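Local coordinates for protein alpha-/beta-galactoside alpha-2,3-sialyltransferase (Photobacterium phosphoreum, PDB 2ZWI) that probably transfers sialic acid from CMP-sialic acid to galactosides through an alpha-2,3 linkage, and binds CMP in the cleft of a GT-B fold, at residues 10-13 against 14-17; 297-300 against 301-305. One frame throughout, in Å; residues are numbered along the deposited sequence.

The two contacts lie in series along the chain and on different halves of the GT-B fold, meeting beside bound cytidine-5'-monophosphate. Contact 1 (10-17) follows strand 3-10, an inner strand of the seven-stranded parallel sheet, and starts helix 14-26. Contact 2 (297-305) comes much later, leaving strand 297-299 at the edge of the six-stranded parallel sheet and leading toward helix 305-310. Their centres are about 17 Å apart, yet their ends meet: P304 CG lies 4.2 Å from I17 CD1, and P304 CB is 4.1 Å from T13 CB. T13 and residues 303-305 all line the nucleotide pocket, so two strand-to-helix connections, one from each sheet, line the site of one ligand.

Contact 1: 10-13 against 14-17; sequences DRAT and LPTI
T13 and I17 form the first turn of helix 14-26, with I17 N donating to T13 O at 2.9 Å (N-H...O angle 162°). The carboxylate of D10 fastens that turn to the preceding loop. Its OD2 accepts from T16 OG1 at 2.8 Å through the anti lone pair and also takes a weak bond from T16 N. The T16 torsion (chi1 -65°) keeps OG1 beside its own backbone N, which lets hydroxyl and amide converge on one oxygen. OD1 serves the loop: A12 N reaches it at 3.0 Å from above the carboxylate plane, and N82 ND2 is a further donor. Against the opposite face lies the P15 ring, whose CB comes within 3.5 Å of D10 CG, so the carboxylate is sandwiched between a backbone N-H and a pyrrolidine ring, which, with the T16 bonds, limits its rotation. A water donates to A12 O and to T16 OG1, tying loop to helix again. T13 occupies the N-cap position without a side-chain cap, and its OG1 instead makes a weak hydrogen bond to O2' of the bound nucleotide. An Asx turn at D10 thus leads from a parallel strand into its helix, at the nucleotide cleft of a Rossmann-like GT-B domain.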
loop_
_atom_site.group_PDB
_atom_site.type_symbol
_atom_site.label_atom_id
_atom_site.label_comp_id
_atom_site.label_asym_id
_atom_site.label_seq_id
_atom_site.Cartn_x
_atom_site.Cartn_y
_atom_site.Cartn_z
ATOM N N ASP A 10 -6.612 -8.374 3.731
ATOM C CA ASP A 10 -5.819 -7.788 2.636
ATOM C C ASP A 10 -5.375 -8.857 1.646
ATOM O O ASP A 10 -5.065 -9.984 2.023
ATOM C CB ASP A 10 -4.572 -7.055 3.152
ATOM C CG ASP A 10 -3.805 -6.323 2.041
ATOM O OD1 ASP A 10 -4.419 -5.861 1.056
ATOM O OD2 ASP A 10 -2.568 -6.201 2.155
ATOM N N ARG A 11 -5.320 -8.462 0.380
ATOM C CA ARG A 11 -4.839 -9.305 -0.714
ATOM C C ARG A 11 -3.424 -8.948 -1.133
ATOM O O ARG A 11 -2.738 -9.753 -1.769
ATOM C CB ARG A 11 -5.740 -9.117 -1.935
ATOM C CG ARG A 11 -7.183 -9.379 -1.685
ATOM C CD ARG A 11 -7.874 -9.624 -3.001
ATOM N NE ARG A 11 -9.312 -9.715 -2.809
ATOM C CZ ARG A 11 -10.177 -10.042 -3.763
ATOM N NH1 ARG A 11 -11.475 -10.090 -3.487
ATOM N NH2 ARG A 11 -9.745 -10.312 -4.990
ATOM N N ALA A 12 -3.007 -7.724 -0.820
ATOM C CA ALA A 12 -1.719 -7.192 -1.275
ATOM C C ALA A 12 -0.688 -7.241 -0.149
ATOM O O ALA A 12 -0.650 -8.213 0.610
ATOM C CB ALA A 12 -1.901 -5.769 -1.790
ATOM N N THR A 13 0.144 -6.201 -0.026
ATOM C CA THR A 13 1.118 -6.157 1.071
ATOM C C THR A 13 1.068 -4.876 1.902
ATOM O O THR A 13 1.286 -4.935 3.115
ATOM C CB THR A 13 2.574 -6.380 0.597
ATOM O OG1 THR A 13 2.808 -5.594 -0.564
ATOM C CG2 THR A 13 2.815 -7.835 0.255
ATOM N N LEU A 14 0.808 -3.735 1.253
ATOM C CA LEU A 14 0.860 -2.436 1.930
ATOM C C LEU A 14 -0.169 -2.357 3.060
ATOM O O LEU A 14 0.208 -2.050 4.190
ATOM C CB LEU A 14 0.727 -1.260 0.950
ATOM C CG LEU A 14 0.339 0.129 1.505
ATOM C CD1 LEU A 14 1.402 0.721 2.409
ATOM C CD2 LEU A 14 0.027 1.081 0.354
ATOM N N PRO A 15 -1.462 -2.639 2.772
ATOM C CA PRO A 15 -2.422 -2.658 3.890
ATOM C C PRO A 15 -2.061 -3.645 5.005
ATOM O O PRO A 15 -2.295 -3.352 6.165
ATOM C CB PRO A 15 -3.750 -3.040 3.218
ATOM C CG PRO A 15 -3.590 -2.573 1.789
ATOM C CD PRO A 15 -2.136 -2.884 1.479
ATOM N N THR A 16 -1.487 -4.796 4.656
ATOM C CA THR A 16 -1.110 -5.779 5.652
ATOM C C THR A 16 -0.054 -5.192 6.578
ATOM O O THR A 16 -0.199 -5.259 7.793
ATOM C CB THR A 16 -0.594 -7.086 5.011
ATOM O OG1 THR A 16 -1.658 -7.724 4.291
ATOM C CG2 THR A 16 -0.058 -8.028 6.067
ATOM N N ILE A 17 0.990 -4.604 5.995
ATOM C CA ILE A 17 2.116 -4.054 6.762
ATOM C C ILE A 17 1.655 -2.919 7.691
ATOM O O ILE A 17 2.052 -2.861 8.860
ATOM C CB ILE A 17 3.274 -3.576 5.817
ATOM C CG1 ILE A 17 3.833 -4.739 4.968
ATOM C CG2 ILE A 17 4.370 -2.846 6.589
ATOM C CD1 ILE A 17 4.571 -5.828 5.736
HETATM O O HOH W 1 -1.643 -9.924 2.548
#

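Contact 2: 297-300 against 301-305. With C5P (cytidine-5'-monophosphate), chain C.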
loop_
_atom_site.group_PDB
_atom_site.type_symbol
_atom_site.label_atom_id
_atom_site.label_comp_id
_atom_site.label_asym_id
_atom_site.label_seq_id
_atom_site.Cartn_x
_atom_site.Cartn_y
_atom_site.Cartn_z
ATOM N N ILE A 297 24.322 -5.169 -4.992
ATOM C CA ILE A 297 23.960 -5.848 -3.754
ATOM C C ILE A 297 22.464 -6.194 -3.792
ATOM O O ILE A 297 21.618 -5.309 -3.878
ATOM C CB ILE A 297 24.281 -4.983 -2.509
ATOM C CG1 ILE A 297 25.764 -4.597 -2.489
ATOM C CG2 ILE A 297 23.886 -5.708 -1.229
ATOM C CD1 ILE A 297 26.172 -3.815 -1.259
ATOM N N GLU A 298 22.151 -7.484 -3.720
ATOM C CA GLU A 298 20.760 -7.937 -3.735
ATOM C C GLU A 298 20.021 -7.749 -2.414
ATOM O O GLU A 298 20.481 -8.181 -1.351
ATOM C CB GLU A 298 20.691 -9.406 -4.145
ATOM C CG GLU A 298 19.289 -10.003 -4.133
ATOM C CD GLU A 298 19.293 -11.494 -4.431
ATOM O OE1 GLU A 298 20.378 -12.031 -4.788
ATOM O OE2 GLU A 298 18.220 -12.126 -4.310
ATOM N N ILE A 299 18.857 -7.113 -2.503
ATOM C CA ILE A 299 17.882 -7.129 -1.427
ATOM C C ILE A 299 16.805 -8.101 -1.897
ATOM O O ILE A 299 16.191 -7.891 -2.953
ATOM C CB ILE A 299 17.283 -5.720 -1.146
ATOM C CG1 ILE A 299 18.381 -4.739 -0.713
ATOM C CG2 ILE A 299 16.175 -5.799 -0.072
ATOM C CD1 ILE A 299 17.916 -3.288 -0.633
ATOM N N TYR A 300 16.618 -9.178 -1.131
ATOM C CA TYR A 300 15.685 -10.262 -1.463
ATOM C C TYR A 300 14.362 -9.719 -1.989
ATOM O O TYR A 300 13.670 -8.971 -1.293
ATOM C CB TYR A 300 15.461 -11.142 -0.229
ATOM C CG TYR A 300 14.625 -12.381 -0.449
ATOM C CD1 TYR A 300 14.735 -13.147 -1.621
ATOM C CD2 TYR A 300 13.750 -12.808 0.532
ATOM C CE1 TYR A 300 13.966 -14.296 -1.801
ATOM C CE2 TYR A 300 12.997 -13.955 0.371
ATOM C CZ TYR A 300 13.104 -14.692 -0.787
ATOM O OH TYR A 300 12.322 -15.822 -0.907
ATOM N N ASN A 301 14.017 -10.090 -3.219
ATOM C CA ASN A 301 12.883 -9.468 -3.918
ATOM C C ASN A 301 11.531 -9.609 -3.217
ATOM O O ASN A 301 10.675 -8.726 -3.334
ATOM C CB ASN A 301 12.796 -9.930 -5.389
ATOM C CG ASN A 301 12.247 -11.358 -5.544
ATOM O OD1 ASN A 301 11.366 -11.601 -6.366
ATOM N ND2 ASN A 301 12.768 -12.297 -4.758
ATOM N N LYS A 302 11.352 -10.702 -2.474
ATOM C CA LYS A 302 10.076 -10.972 -1.796
ATOM C C LYS A 302 9.806 -10.053 -0.603
ATOM O O LYS A 302 8.672 -9.972 -0.129
ATOM C CB LYS A 302 9.984 -12.448 -1.370
ATOM C CG LYS A 302 10.170 -13.436 -2.508
ATOM C CD LYS A 302 9.045 -13.302 -3.526
ATOM C CE LYS A 302 8.974 -14.524 -4.443
ATOM N NZ LYS A 302 7.698 -14.463 -5.195
ATOM N N ILE A 303 10.832 -9.375 -0.100
ATOM C CA ILE A 303 10.620 -8.392 0.976
ATOM C C ILE A 303 9.855 -7.195 0.409
ATOM O O ILE A 303 10.351 -6.515 -0.491
ATOM C CB ILE A 303 11.942 -7.886 1.598
ATOM C CG1 ILE A 303 12.762 -9.035 2.181
ATOM C CG2 ILE A 303 11.672 -6.810 2.661
ATOM C CD1 ILE A 303 14.239 -8.718 2.276
ATOM N N PRO A 304 8.635 -6.934 0.913
ATOM C CA PRO A 304 7.980 -5.723 0.416
ATOM C C PRO A 304 8.746 -4.483 0.869
ATOM O O PRO A 304 9.176 -4.411 2.032
ATOM C CB PRO A 304 6.583 -5.786 1.051
ATOM C CG PRO A 304 6.755 -6.650 2.267
ATOM C CD PRO A 304 7.811 -7.659 1.897
ATOM N N PHE A 305 8.932 -3.527 -0.042
ATOM C CA PHE A 305 9.713 -2.337 0.261
ATOM C C PHE A 305 9.212 -1.583 1.499
ATOM O O PHE A 305 10.010 -0.987 2.212
ATOM C CB PHE A 305 9.772 -1.386 -0.932
ATOM C CG PHE A 305 10.958 -0.449 -0.899
ATOM C CD1 PHE A 305 12.116 -0.753 -1.605
ATOM C CD2 PHE A 305 10.916 0.730 -0.161
ATOM C CE1 PHE A 305 13.213 0.110 -1.580
ATOM C CE2 PHE A 305 12.011 1.591 -0.114
ATOM C CZ PHE A 305 13.156 1.282 -0.831
HETATM O O3P C5P C . 5.344 -1.973 -8.590
HETATM P P C5P C . 4.033 -2.359 -8.019
HETATM O O1P C5P C . 3.127 -1.169 -8.102
HETATM O O2P C5P C . 3.568 -3.633 -8.671
HETATM O "O5'" C5P C . 4.312 -2.643 -6.471
HETATM C "C5'" C5P C . 3.357 -3.287 -5.633
HETATM C "C4'" C5P C . 4.069 -3.682 -4.349
HETATM O "O4'" C5P C . 5.172 -4.563 -4.637
HETATM C "C3'" C5P C . 4.717 -2.484 -3.669
HETATM O "O3'" C5P C . 3.802 -1.806 -2.818
HETATM C "C2'" C5P C . 5.825 -3.116 -2.869
HETATM O "O2'" C5P C . 5.290 -3.819 -1.743
HETATM C "C1'" C5P C . 6.288 -4.223 -3.793
HETATM N N1 C5P C . 7.489 -3.928 -4.586
HETATM C C2 C5P C . 8.748 -4.055 -3.961
HETATM N N3 C5P C . 9.879 -3.846 -4.662
HETATM C C4 C5P C . 9.825 -3.497 -5.964
HETATM C C5 C5P C . 8.603 -3.366 -6.613
HETATM C C6 C5P C . 7.425 -3.594 -5.889
HETATM O O2 C5P C . 8.823 -4.342 -2.747
HETATM N N4 C5P C . 10.988 -3.307 -6.632
HETATM O O HOH W 2 15.997 -11.406 -4.869
#
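F305 N donates to O2 of the cytosine at 2.8 Å, a backbone bond to the base of bound cytidine-5'-monophosphate, while F305 CB lies 3.6 Å from the same oxygen. Next to it, P304 CB comes within 3.7 Å of the ribose O2' of the ligand. The chain is brought to this point by a type I beta turn from Y300 to I303, closed by I303 N donating to Y300 O at 3.1 Å. Around the turn, the phenol ring of Y300 lies against the aliphatic root of K302: CB sits over one face in a CH-pi contact, 4.1 Å from the centroid and offset toward the rim, and CG reaches the phenol end, 3.6 Å from OH. A bend at the second torsion of K302 (chi2 -64°) then carries the chain away from the ring, and NZ bonds to P282 O. I303 uses its terminal CD1, which fits against Y300 CB at 3.7 Å and, more loosely, against I299 CG2. N301 N is met by a water at 2.9 Å, and N301 O accepts from K279 NZ. Backbone bonds join strand 297-299 to strand 275-279, I299 and F305 both pack on I238 of strand 236-240, and N301 leans on N287 of helix 287-294.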